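Local coordinates for protein-L-isoaspartate O-methyltransferase beta-aspartate methyltransferase (Plasmodium falciparum, PDB 2PBF) that probably repairs damaged proteins by transferring the methyl group of S-adenosylmethionine to L-isoaspartyl residues, and binds the product S-adenosyl-L-homocysteine, at residues Gly40-Glu45 / Lys130-Glu135; Lys147-Val152 / Val222-Asn227; Lys188-Ile193 / Leu201-Lys206. All blocks are in the same frame, centred on the assembly; numbering follows the deposited sequence.

How the interactions relate
Following the chain from its N terminus, interaction 1 comes first: the loop between helix 28-35 and strand 53-56 meets the C-terminal end of helix 119-132 and closes an 84-residue loop. Only after it has closed does interaction 2 open, joining the turn after strand 142-146 to the C-terminal tail around the adenine of S-adenosyl-L-homocysteine. Interaction 3 falls wholly within the 69 residues that interaction 2 spans, about 17 Å from it between centres, and pairs strands 187-195 and 198-205, the fifth and sixth across the main sheet. Interactions 1 and 3 sit on opposite sides of the chain's centre, about 28 Å apart between centres.

Interaction 1. Residues Gly40-Glu45 / Lys130-Glu135; sequences GKYIKE and KRDKPE
Arg131, Lys41 and Asp132 bury the most surface where the loop after helix 28-35 packs against the C-terminal end of helix 119-132, one of the helices of the Rossmann-like methyltransferase fold. Lys41 and Asp132 form the closest backbone approach, with CA atoms 6.0 Å apart. The Lys41 side chain lies over both helix residues: its CB and CG pass the Asp132 side chain at about a right angle, while its CD rests 4.0 Å from Arg131 CG. The Arg131 chain is bent at chi3 (48°), where NE is set, and its NH1 gives a weak bond to Lys41 O at 3.1 Å, the N-H...O angle being 125°; NH1 is also bonded to Asn128 on the preceding turn of the helix. Over one face of the same guanidinium comes Lys44 NZ, 3.4 Å from Arg131 NH2. Two donors of like charge meet tip to tip here, so the approach is probably unfavourable electrostatically.

A firmer polar link joins Asp132 to Tyr42, which is buried and touches Val96 of helix 93-101. The tyrosine hydroxyl donates to Asp132, the carboxylate standing almost perpendicular to the ring (88°). Lys133, just past the end of the helix, folds back to form a salt bridge with the same oxygen and is also bonded to Gln36 O. Asp132 OD2 is thus held by two donors: Tyr42 OH at 2.8 Å on its anti lone pair, and Lys133 NZ at 2.9 Å on its syn side, out of the carboxylate plane.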
loop_
_atom_site.group_PDB
_atom_site.type_symbol
_atom_site.label_atom_id
_atom_site.label_comp_id
_atom_site.label_asym_id
_atom_site.label_seq_id
_atom_site.Cartn_x
_atom_site.Cartn_y
_atom_site.Cartn_z
ATOM N N GLY A 40 -13.497 7.474 -4.551
ATOM C CA GLY A 40 -13.933 8.125 -5.800
ATOM C C GLY A 40 -12.962 9.117 -6.420
ATOM O O GLY A 40 -13.071 9.468 -7.602
ATOM N N LYS A 41 -11.990 9.565 -5.635
ATOM C CA LYS A 41 -10.917 10.417 -6.164
ATOM C C LYS A 41 -9.778 9.566 -6.760
ATOM O O LYS A 41 -8.837 10.095 -7.358
ATOM C CB LYS A 41 -10.394 11.361 -5.067
ATOM C CG LYS A 41 -11.482 12.188 -4.408
ATOM C CD LYS A 41 -11.658 13.527 -5.105
ATOM C CE LYS A 41 -12.288 14.552 -4.169
ATOM N NZ LYS A 41 -11.948 15.964 -4.552
ATOM N N TYR A 42 -9.894 8.247 -6.596
ATOM C CA TYR A 42 -8.857 7.281 -6.990
ATOM C C TYR A 42 -9.282 6.285 -8.074
ATOM O O TYR A 42 -8.441 5.646 -8.737
ATOM C CB TYR A 42 -8.270 6.589 -5.744
ATOM C CG TYR A 42 -7.469 7.599 -4.977
ATOM C CD1 TYR A 42 -6.097 7.752 -5.206
ATOM C CD2 TYR A 42 -8.094 8.470 -4.094
ATOM C CE1 TYR A 42 -5.363 8.739 -4.531
ATOM C CE2 TYR A 42 -7.384 9.456 -3.431
ATOM C CZ TYR A 42 -6.026 9.581 -3.647
ATOM O OH TYR A 42 -5.346 10.548 -2.963
ATOM N N ILE A 43 -10.586 6.175 -8.246
ATOM C CA ILE A 43 -11.182 5.414 -9.332
ATOM C C ILE A 43 -12.528 6.033 -9.710
ATOM O O ILE A 43 -13.316 6.393 -8.839
ATOM C CB ILE A 43 -11.338 3.904 -8.997
ATOM C CG1 ILE A 43 -11.694 3.107 -10.266
ATOM C CG2 ILE A 43 -12.349 3.672 -7.895
ATOM C CD1 ILE A 43 -10.512 2.648 -11.051
ATOM N N LYS A 44 -12.767 6.160 -11.010
ATOM C CA LYS A 44 -14.020 6.734 -11.517
ATOM C C LYS A 44 -15.206 5.745 -11.547
ATOM O O LYS A 44 -16.300 6.090 -11.102
ATOM C CB LYS A 44 -13.795 7.340 -12.913
ATOM C CG LYS A 44 -13.799 8.876 -12.959
ATOM C CD LYS A 44 -12.491 9.459 -12.419
ATOM C CE LYS A 44 -12.404 10.968 -12.639
ATOM N NZ LYS A 44 -11.149 11.299 -13.379
ATOM N N GLU A 45 -14.995 4.532 -12.066
ATOM C CA GLU A 45 -16.096 3.583 -12.202
ATOM C C GLU A 45 -16.440 2.932 -10.865
ATOM O O GLU A 45 -15.542 2.557 -10.099
ATOM C CB GLU A 45 -15.829 2.503 -13.255
ATOM C CG GLU A 45 -17.144 1.823 -13.712
ATOM C CD GLU A 45 -17.006 0.362 -14.181
ATOM O OE1 GLU A 45 -18.050 -0.212 -14.615
ATOM O OE2 GLU A 45 -15.880 -0.201 -14.131
ATOM N N LYS A 130 -3.177 14.840 -7.235
ATOM C CA LYS A 130 -3.409 16.240 -7.578
ATOM C C LYS A 130 -4.855 16.654 -7.281
ATOM O O LYS A 130 -5.070 17.662 -6.621
ATOM C CB LYS A 130 -3.045 16.549 -9.040
ATOM C CG LYS A 130 -1.572 16.347 -9.398
ATOM C CD LYS A 130 -1.039 17.394 -10.412
ATOM C CE LYS A 130 0.506 17.457 -10.380
ATOM N NZ LYS A 130 1.125 18.233 -11.520
ATOM N N ARG A 131 -5.837 15.879 -7.736
ATOM C CA ARG A 131 -7.250 16.244 -7.523
ATOM C C ARG A 131 -7.712 16.072 -6.084
ATOM O O ARG A 131 -8.613 16.801 -5.630
ATOM C CB ARG A 131 -8.184 15.529 -8.509
ATOM C CG ARG A 131 -9.039 14.365 -7.978
ATOM C CD ARG A 131 -10.111 13.949 -9.038
ATOM N NE ARG A 131 -9.494 13.787 -10.363
ATOM C CZ ARG A 131 -8.926 12.665 -10.802
ATOM N NH1 ARG A 131 -8.916 11.584 -10.034
ATOM N NH2 ARG A 131 -8.362 12.626 -12.010
ATOM N N ASP A 132 -7.089 15.137 -5.363
ATOM C CA ASP A 132 -7.475 14.867 -3.985
ATOM C C ASP A 132 -6.716 15.745 -2.977
ATOM O O ASP A 132 -7.330 16.503 -2.216
ATOM C CB ASP A 132 -7.288 13.384 -3.658
ATOM C CG ASP A 132 -7.828 13.008 -2.274
ATOM O OD1 ASP A 132 -8.875 13.563 -1.835
ATOM O OD2 ASP A 132 -7.200 12.134 -1.629
ATOM N N LYS A 133 -5.392 15.626 -2.973
ATOM C CA LYS A 133 -4.527 16.273 -1.988
ATOM C C LYS A 133 -3.259 16.792 -2.676
ATOM O O LYS A 133 -2.178 16.182 -2.513
ATOM C CB LYS A 133 -4.138 15.270 -0.898
ATOM C CG LYS A 133 -5.282 14.872 0.012
ATOM C CD LYS A 133 -4.982 13.589 0.748
ATOM C CE LYS A 133 -6.048 13.302 1.787
ATOM N NZ LYS A 133 -7.372 12.929 1.191
ATOM N N PRO A 134 -3.373 17.910 -3.445
ATOM C CA PRO A 134 -2.247 18.378 -4.256
ATOM C C PRO A 134 -1.034 18.746 -3.394
ATOM O O PRO A 134 0.073 18.806 -3.892
ATOM C CB PRO A 134 -2.806 19.626 -4.978
ATOM C CG PRO A 134 -3.992 20.024 -4.230
ATOM C CD PRO A 134 -4.549 18.793 -3.582
ATOM N N GLU A 135 -1.271 18.981 -2.105
ATOM C CA GLU A 135 -0.213 19.335 -1.165
ATOM C C GLU A 135 0.851 18.233 -1.034
ATOM O O GLU A 135 2.015 18.524 -0.780
ATOM C CB GLU A 135 -0.817 19.704 0.196
ATOM C CG GLU A 135 -1.628 18.596 0.888
ATOM C CD GLU A 135 -3.130 18.625 0.590
ATOM O OE1 GLU A 135 -3.527 19.098 -0.489
ATOM O OE2 GLU A 135 -3.912 18.168 1.455
#

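Interaction 2. Residues Lys147-Val152 / Val222-Asn227; sequences KNIYQV and VSLKKN. With SAH (S-adenosyl-L-homocysteine), chain C.
Asn148 has CG anti to the backbone N (chi1 -173°) and Tyr150 has CG anti to the carbonyl carbon (chi1 -76°); both side chains start out toward the C-terminal tail, where the Asn148 amide meets Lys225 and the Tyr150 ring meets Leu224 and Lys226. Together the segments form the adenine end of the cofactor pocket of this Rossmann-like methyltransferase, the turn after strand 142-146 facing the tail that follows strand 212-219. The Asn148 amide works in two directions. Its OD1 accepts from Tyr150 N at 2.8 Å, an Asx turn that fixes the side chain, and also from the adenine amino group N6. Its ND2 donates to Lys225 O of the tail at 3.1 Å, with the acceptor tilted from the amide plane. That carbonyl takes a weak bond from SAH N6 as well, so one backbone oxygen serves both the side chain and the ligand.

Backbone N-H groups read the two ends of the base: Ile149 N donates to SAH N1 at 3.1 Å, and Lys225 N to N7. Leu224 packs between ligand and protein, its CD1 3.4 Å from SAH C5 and its CD2 against the Tyr150 ring; Ile149 CG2 also touches this branch. The ligand is also hydrogen-bonded to Glu116, His67, Ser91 and Ser62.

Lys226, extended beyond CG, crosses Tyr150 obliquely and lays its CG over one ring face, 3.6 Å from the centroid, a CH-pi contact, while NZ goes on to a salt bridge with Glu174. At the far end of the ring, a water donates to both Tyr150 OH (2.8 Å) and Leu224 O.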
loop_
_atom_site.group_PDB
_atom_site.type_symbol
_atom_site.label_atom_id
_atom_site.label_comp_id
_atom_site.label_asym_id
_atom_site.label_seq_id
_atom_site.Cartn_x
_atom_site.Cartn_y
_atom_site.Cartn_z
ATOM N N LYS A 147 9.086 2.533 -11.030
ATOM C CA LYS A 147 10.131 1.580 -10.674
ATOM C C LYS A 147 9.592 0.177 -10.445
ATOM O O LYS A 147 8.578 -0.017 -9.784
ATOM C CB LYS A 147 10.853 2.042 -9.397
ATOM C CG LYS A 147 12.045 1.175 -8.963
ATOM C CD LYS A 147 13.332 1.838 -9.422
ATOM C CE LYS A 147 14.388 0.841 -9.834
ATOM N NZ LYS A 147 15.669 1.572 -10.092
ATOM N N ASN A 148 10.317 -0.800 -10.967
ATOM C CA ASN A 148 10.093 -2.189 -10.642
ATOM C C ASN A 148 10.970 -2.558 -9.455
ATOM O O ASN A 148 12.171 -2.300 -9.464
ATOM C CB ASN A 148 10.453 -3.078 -11.834
ATOM C CG ASN A 148 10.085 -4.524 -11.616
ATOM O OD1 ASN A 148 10.230 -5.074 -10.514
ATOM N ND2 ASN A 148 9.584 -5.153 -12.670
ATOM N N ILE A 149 10.360 -3.178 -8.448
ATOM C CA ILE A 149 11.037 -3.493 -7.194
ATOM C C ILE A 149 12.215 -4.452 -7.414
ATOM O O ILE A 149 13.171 -4.482 -6.625
ATOM C CB ILE A 149 10.024 -4.047 -6.153
ATOM C CG1 ILE A 149 10.676 -4.228 -4.776
ATOM C CG2 ILE A 149 9.384 -5.365 -6.632
ATOM C CD1 ILE A 149 11.187 -2.956 -4.134
ATOM N N TYR A 150 12.128 -5.228 -8.497
ATOM C CA TYR A 150 13.113 -6.256 -8.847
ATOM C C TYR A 150 14.299 -5.664 -9.612
ATOM O O TYR A 150 15.246 -6.372 -9.948
ATOM C CB TYR A 150 12.459 -7.355 -9.699
ATOM C CG TYR A 150 11.576 -8.332 -8.941
ATOM C CD1 TYR A 150 12.116 -9.230 -8.029
ATOM C CD2 TYR A 150 10.203 -8.373 -9.172
ATOM C CE1 TYR A 150 11.308 -10.134 -7.330
ATOM C CE2 TYR A 150 9.385 -9.272 -8.502
ATOM C CZ TYR A 150 9.939 -10.152 -7.587
ATOM O OH TYR A 150 9.127 -11.044 -6.933
ATOM N N GLN A 151 14.227 -4.371 -9.908
ATOM C CA GLN A 151 15.289 -3.688 -10.645
ATOM C C GLN A 151 15.967 -2.618 -9.798
ATOM O O GLN A 151 16.421 -1.605 -10.307
ATOM C CB GLN A 151 14.741 -3.105 -11.937
ATOM C CG GLN A 151 14.177 -4.172 -12.851
ATOM C CD GLN A 151 13.870 -3.642 -14.230
ATOM O OE1 GLN A 151 14.665 -3.816 -15.166
ATOM N NE2 GLN A 151 12.721 -2.977 -14.371
ATOM N N VAL A 152 16.049 -2.884 -8.500
ATOM C CA VAL A 152 16.633 -1.968 -7.537
ATOM C C VAL A 152 18.012 -2.509 -7.160
ATOM O O VAL A 152 18.131 -3.464 -6.383
ATOM C CB VAL A 152 15.701 -1.769 -6.297
ATOM C CG1 VAL A 152 16.391 -0.997 -5.179
ATOM C CG2 VAL A 152 14.404 -1.058 -6.698
ATOM N N VAL A 222 -3.294 -9.138 -8.197
ATOM C CA VAL A 222 -2.561 -9.118 -9.456
ATOM C C VAL A 222 -1.114 -9.576 -9.150
ATOM O O VAL A 222 -0.651 -9.485 -8.009
ATOM C CB VAL A 222 -2.602 -7.714 -10.185
ATOM C CG1 VAL A 222 -3.881 -6.912 -9.850
ATOM C CG2 VAL A 222 -1.384 -6.868 -9.871
ATOM N N SER A 223 -0.417 -10.063 -10.170
ATOM C CA SER A 223 0.948 -10.578 -10.019
ATOM C C SER A 223 2.055 -9.505 -9.894
ATOM O O SER A 223 2.048 -8.491 -10.617
ATOM C CB SER A 223 1.272 -11.499 -11.197
ATOM O OG SER A 223 2.512 -12.137 -10.971
ATOM N N LEU A 224 3.012 -9.750 -8.996
ATOM C CA LEU A 224 4.226 -8.920 -8.906
ATOM C C LEU A 224 5.226 -9.359 -9.986
ATOM O O LEU A 224 5.973 -10.318 -9.790
ATOM C CB LEU A 224 4.858 -9.006 -7.510
ATOM C CG LEU A 224 5.971 -8.012 -7.188
ATOM C CD1 LEU A 224 5.399 -6.622 -7.000
ATOM C CD2 LEU A 224 6.748 -8.468 -5.954
ATOM N N LYS A 225 5.210 -8.645 -11.112
ATOM C CA LYS A 225 5.943 -8.991 -12.323
ATOM C C LYS A 225 7.435 -8.669 -12.241
ATOM O O LYS A 225 7.829 -7.546 -11.912
ATOM C CB LYS A 225 5.332 -8.263 -13.524
ATOM C CG LYS A 225 3.971 -8.751 -13.979
ATOM C CD LYS A 225 3.582 -8.040 -15.268
ATOM C CE LYS A 225 2.174 -8.395 -15.756
ATOM N NZ LYS A 225 1.990 -9.843 -16.132
ATOM N N LYS A 226 8.251 -9.667 -12.570
ATOM C CA LYS A 226 9.705 -9.563 -12.508
ATOM C C LYS A 226 10.337 -8.788 -13.658
ATOM O O LYS A 226 11.467 -8.320 -13.549
ATOM C CB LYS A 226 10.317 -10.948 -12.401
ATOM C CG LYS A 226 10.228 -11.522 -11.020
ATOM C CD LYS A 226 10.678 -12.943 -11.004
ATOM C CE LYS A 226 10.778 -13.441 -9.599
ATOM N NZ LYS A 226 11.155 -14.870 -9.612
ATOM N N ASN A 227 9.622 -8.643 -14.763
ATOM C CA ASN A 227 10.097 -7.752 -15.815
ATOM C C ASN A 227 9.000 -6.825 -16.291
ATOM O O ASN A 227 8.310 -6.231 -15.456
ATOM C CB ASN A 227 10.737 -8.524 -16.985
ATOM C CG ASN A 227 9.918 -9.738 -17.417
ATOM O OD1 ASN A 227 8.827 -9.603 -17.992
ATOM N ND2 ASN A 227 10.443 -10.928 -17.144
ATOM O OXT ASN A 227 8.786 -6.649 -17.498
HETATM N N SAH C . -2.317 -0.799 -4.067
HETATM C CA SAH C . -2.761 -0.764 -5.484
HETATM C CB SAH C . -2.683 -2.155 -6.059
HETATM C CG SAH C . -2.670 -2.056 -7.579
HETATM S SD SAH C . -2.561 -3.675 -8.345
HETATM C C SAH C . -4.163 -0.175 -5.669
HETATM O O SAH C . -5.067 -0.540 -4.914
HETATM O OXT SAH C . -4.403 0.671 -6.568
HETATM C "C5'" SAH C . -0.788 -3.926 -8.081
HETATM C "C4'" SAH C . 0.143 -2.941 -8.789
HETATM O "O4'" SAH C . 1.432 -3.484 -8.725
HETATM C "C3'" SAH C . -0.126 -2.668 -10.262
HETATM O "O3'" SAH C . -0.357 -1.280 -10.440
HETATM C "C2'" SAH C . 1.130 -3.140 -10.978
HETATM O "O2'" SAH C . 1.468 -2.317 -12.072
HETATM C "C1'" SAH C . 2.156 -3.055 -9.866
HETATM N N9 SAH C . 3.327 -3.949 -9.997
HETATM C C8 SAH C . 3.319 -5.230 -10.472
HETATM N N7 SAH C . 4.576 -5.720 -10.377
HETATM C C5 SAH C . 5.396 -4.770 -9.876
HETATM C C6 SAH C . 6.770 -4.738 -9.609
HETATM N N6 SAH C . 7.568 -5.772 -9.841
HETATM N N1 SAH C . 7.320 -3.610 -9.057
HETATM C C2 SAH C . 6.525 -2.508 -8.804
HETATM N N3 SAH C . 5.185 -2.560 -9.091
HETATM C C4 SAH C . 4.617 -3.665 -9.619
HETATM O O HOH W 1 7.055 -12.352 -8.340
#

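Interaction 3. Residues Lys188-Ile193 / Leu201-Lys206; sequences KLIIPI and LYEITK
Strands 188-193 and 201-205 run antiparallel, their axes 4.4 Å apart at closest approach and their directions 149° apart. Leu189 with Ile204 and Ile191 with Tyr202 are the hydrogen-bonded pairs; each gives two N-H...O bonds, the shortest from Ile204 N to Leu189 O at 2.7 Å. Between them Ile190 faces Glu203 as a non-hydrogen-bonded pair, with Ile190 CA directed at Tyr202 O in a CA-H...O contact.

On the face carrying Lys188, Ile190 and Pro192, the Ile190 side chain splits between two partners. Its CG2 meets Leu201 CD1 at 3.8 Å, and its CD1 lies 3.7 Å from Glu203 CB. Ser70, Arg73 and Leu74 of helix 64-74 touch Ile190, and Leu69 touches Leu201. Glu203 crosses the extended Lys188 chain obliquely. Its OE2 makes a long salt bridge to Lys188 NZ at 3.5 Å, while OE1 pairs with Arg73 and a water links OE1 to the same NZ. The carboxylate is thus shared between two basic side chains.

On the face of Leu189, Ile191, Tyr202 and Ile204, Ile204 CD1 packs 3.6 Å from Ile191 CG2 and also reaches Leu189 CD1. Ile193 brings its CD1 to 3.9 Å from Tyr202 CD1, the two side chains crossing at about a right angle, and Tyr202 OH is bonded to Glu195. Strand 187-195 continues the parallel run from 163-168, and 198-205 turns back antiparallel to it, with 212-219 antiparallel beyond: the strand order 3-2-1-4-5-6-7 of protein isoaspartyl methyltransferases, against 3-2-1-4-5-7-6 in most class I methyltransferases.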
loop_
_atom_site.group_PDB
_atom_site.type_symbol
_atom_site.label_atom_id
_atom_site.label_comp_id
_atom_site.label_asym_id
_atom_site.label_seq_id
_atom_site.Cartn_x
_atom_site.Cartn_y
_atom_site.Cartn_z
ATOM N N LYS A 188 7.073 -4.274 9.863
ATOM C CA LYS A 188 6.191 -5.274 9.241
ATOM C C LYS A 188 6.095 -5.157 7.718
ATOM O O LYS A 188 6.003 -4.049 7.173
ATOM C CB LYS A 188 4.789 -5.226 9.859
ATOM C CG LYS A 188 4.681 -6.083 11.102
ATOM C CD LYS A 188 3.608 -5.650 12.055
ATOM C CE LYS A 188 3.660 -6.580 13.274
ATOM N NZ LYS A 188 2.456 -6.433 14.131
ATOM N N LEU A 189 6.099 -6.314 7.053
ATOM C CA LEU A 189 5.940 -6.441 5.599
ATOM C C LEU A 189 4.710 -7.306 5.383
ATOM O O LEU A 189 4.608 -8.402 5.944
ATOM C CB LEU A 189 7.143 -7.168 4.993
ATOM C CG LEU A 189 7.733 -7.119 3.568
ATOM C CD1 LEU A 189 8.746 -8.291 3.448
ATOM C CD2 LEU A 189 6.763 -7.151 2.395
ATOM N N ILE A 190 3.779 -6.784 4.604
ATOM C CA ILE A 190 2.546 -7.462 4.200
ATOM C C ILE A 190 2.660 -7.771 2.712
ATOM O O ILE A 190 2.835 -6.879 1.898
ATOM C CB ILE A 190 1.309 -6.545 4.453
ATOM C CG1 ILE A 190 1.071 -6.344 5.951
ATOM C CG2 ILE A 190 0.041 -7.052 3.710
ATOM C CD1 ILE A 190 0.736 -7.617 6.704
ATOM N N ILE A 191 2.575 -9.045 2.360
ATOM C CA ILE A 191 2.825 -9.438 0.990
ATOM C C ILE A 191 2.100 -10.732 0.622
ATOM O O ILE A 191 2.115 -11.677 1.396
ATOM C CB ILE A 191 4.372 -9.578 0.728
ATOM C CG1 ILE A 191 4.650 -10.095 -0.679
ATOM C CG2 ILE A 191 5.059 -10.429 1.833
ATOM C CD1 ILE A 191 6.131 -10.032 -1.074
ATOM N N PRO A 192 1.448 -10.769 -0.559
ATOM C CA PRO A 192 0.936 -12.075 -1.015
ATOM C C PRO A 192 2.054 -12.896 -1.665
ATOM O O PRO A 192 2.784 -12.375 -2.491
ATOM C CB PRO A 192 -0.132 -11.697 -2.050
ATOM C CG PRO A 192 -0.277 -10.147 -1.941
ATOM C CD PRO A 192 1.090 -9.697 -1.508
ATOM N N ILE A 193 2.182 -14.165 -1.282
ATOM C CA ILE A 193 3.144 -15.081 -1.927
ATOM C C ILE A 193 2.407 -16.324 -2.474
ATOM O O ILE A 193 1.617 -16.936 -1.750
ATOM C CB ILE A 193 4.320 -15.444 -0.974
ATOM C CG1 ILE A 193 5.050 -14.161 -0.510
ATOM C CG2 ILE A 193 5.324 -16.430 -1.648
ATOM C CD1 ILE A 193 5.755 -14.268 0.808
ATOM N N LEU A 201 -1.484 -14.314 1.849
ATOM C CA LEU A 201 -1.051 -13.068 2.452
ATOM C C LEU A 201 -0.226 -13.339 3.695
ATOM O O LEU A 201 -0.722 -13.947 4.640
ATOM C CB LEU A 201 -2.246 -12.157 2.791
ATOM C CG LEU A 201 -1.908 -10.689 3.094
ATOM C CD1 LEU A 201 -1.612 -9.916 1.809
ATOM C CD2 LEU A 201 -3.068 -10.076 3.835
ATOM N N TYR A 202 1.019 -12.859 3.674
ATOM C CA TYR A 202 1.993 -13.035 4.746
ATOM C C TYR A 202 2.288 -11.739 5.481
ATOM O O TYR A 202 2.418 -10.678 4.874
ATOM C CB TYR A 202 3.317 -13.586 4.185
ATOM C CG TYR A 202 3.366 -15.084 4.125
ATOM C CD1 TYR A 202 2.861 -15.777 3.030
ATOM C CD2 TYR A 202 3.904 -15.816 5.188
ATOM C CE1 TYR A 202 2.894 -17.153 2.984
ATOM C CE2 TYR A 202 3.945 -17.191 5.168
ATOM C CZ TYR A 202 3.442 -17.864 4.068
ATOM O OH TYR A 202 3.499 -19.244 4.062
ATOM N N GLU A 203 2.389 -11.831 6.792
ATOM C CA GLU A 203 2.960 -10.758 7.591
ATOM C C GLU A 203 4.357 -11.155 8.092
ATOM O O GLU A 203 4.519 -12.069 8.910
ATOM C CB GLU A 203 2.038 -10.387 8.744
ATOM C CG GLU A 203 2.589 -9.297 9.634
ATOM C CD GLU A 203 1.640 -8.967 10.748
ATOM O OE1 GLU A 203 0.508 -8.512 10.454
ATOM O OE2 GLU A 203 2.029 -9.176 11.921
ATOM N N ILE A 204 5.360 -10.459 7.577
ATOM C CA ILE A 204 6.730 -10.712 7.924
ATOM C C ILE A 204 7.267 -9.598 8.836
ATOM O O ILE A 204 7.087 -8.411 8.551
ATOM C CB ILE A 204 7.554 -10.890 6.657
ATOM C CG1 ILE A 204 6.957 -12.054 5.839
ATOM C CG2 ILE A 204 9.001 -11.136 7.011
ATOM C CD1 ILE A 204 7.144 -11.967 4.371
ATOM N N THR A 205 7.899 -9.998 9.940
ATOM C CA THR A 205 8.459 -9.070 10.933
ATOM C C THR A 205 9.952 -9.346 11.139
ATOM O O THR A 205 10.407 -10.455 10.903
ATOM C CB THR A 205 7.718 -9.194 12.270
ATOM O OG1 THR A 205 6.302 -9.242 12.028
ATOM C CG2 THR A 205 8.028 -8.008 13.187
ATOM N N LYS A 206 10.715 -8.334 11.549
ATOM C CA LYS A 206 12.129 -8.519 11.917
ATOM C C LYS A 206 12.271 -8.323 13.426
ATOM O O LYS A 206 11.773 -7.330 13.973
ATOM C CB LYS A 206 13.015 -7.526 11.160
ATOM C CG LYS A 206 14.504 -7.858 11.152
ATOM C CD LYS A 206 15.255 -7.117 10.013
ATOM C CE LYS A 206 15.119 -7.833 8.678
ATOM N NZ LYS A 206 15.805 -7.090 7.589
HETATM O O HOH W 2 -0.121 -6.645 12.190
#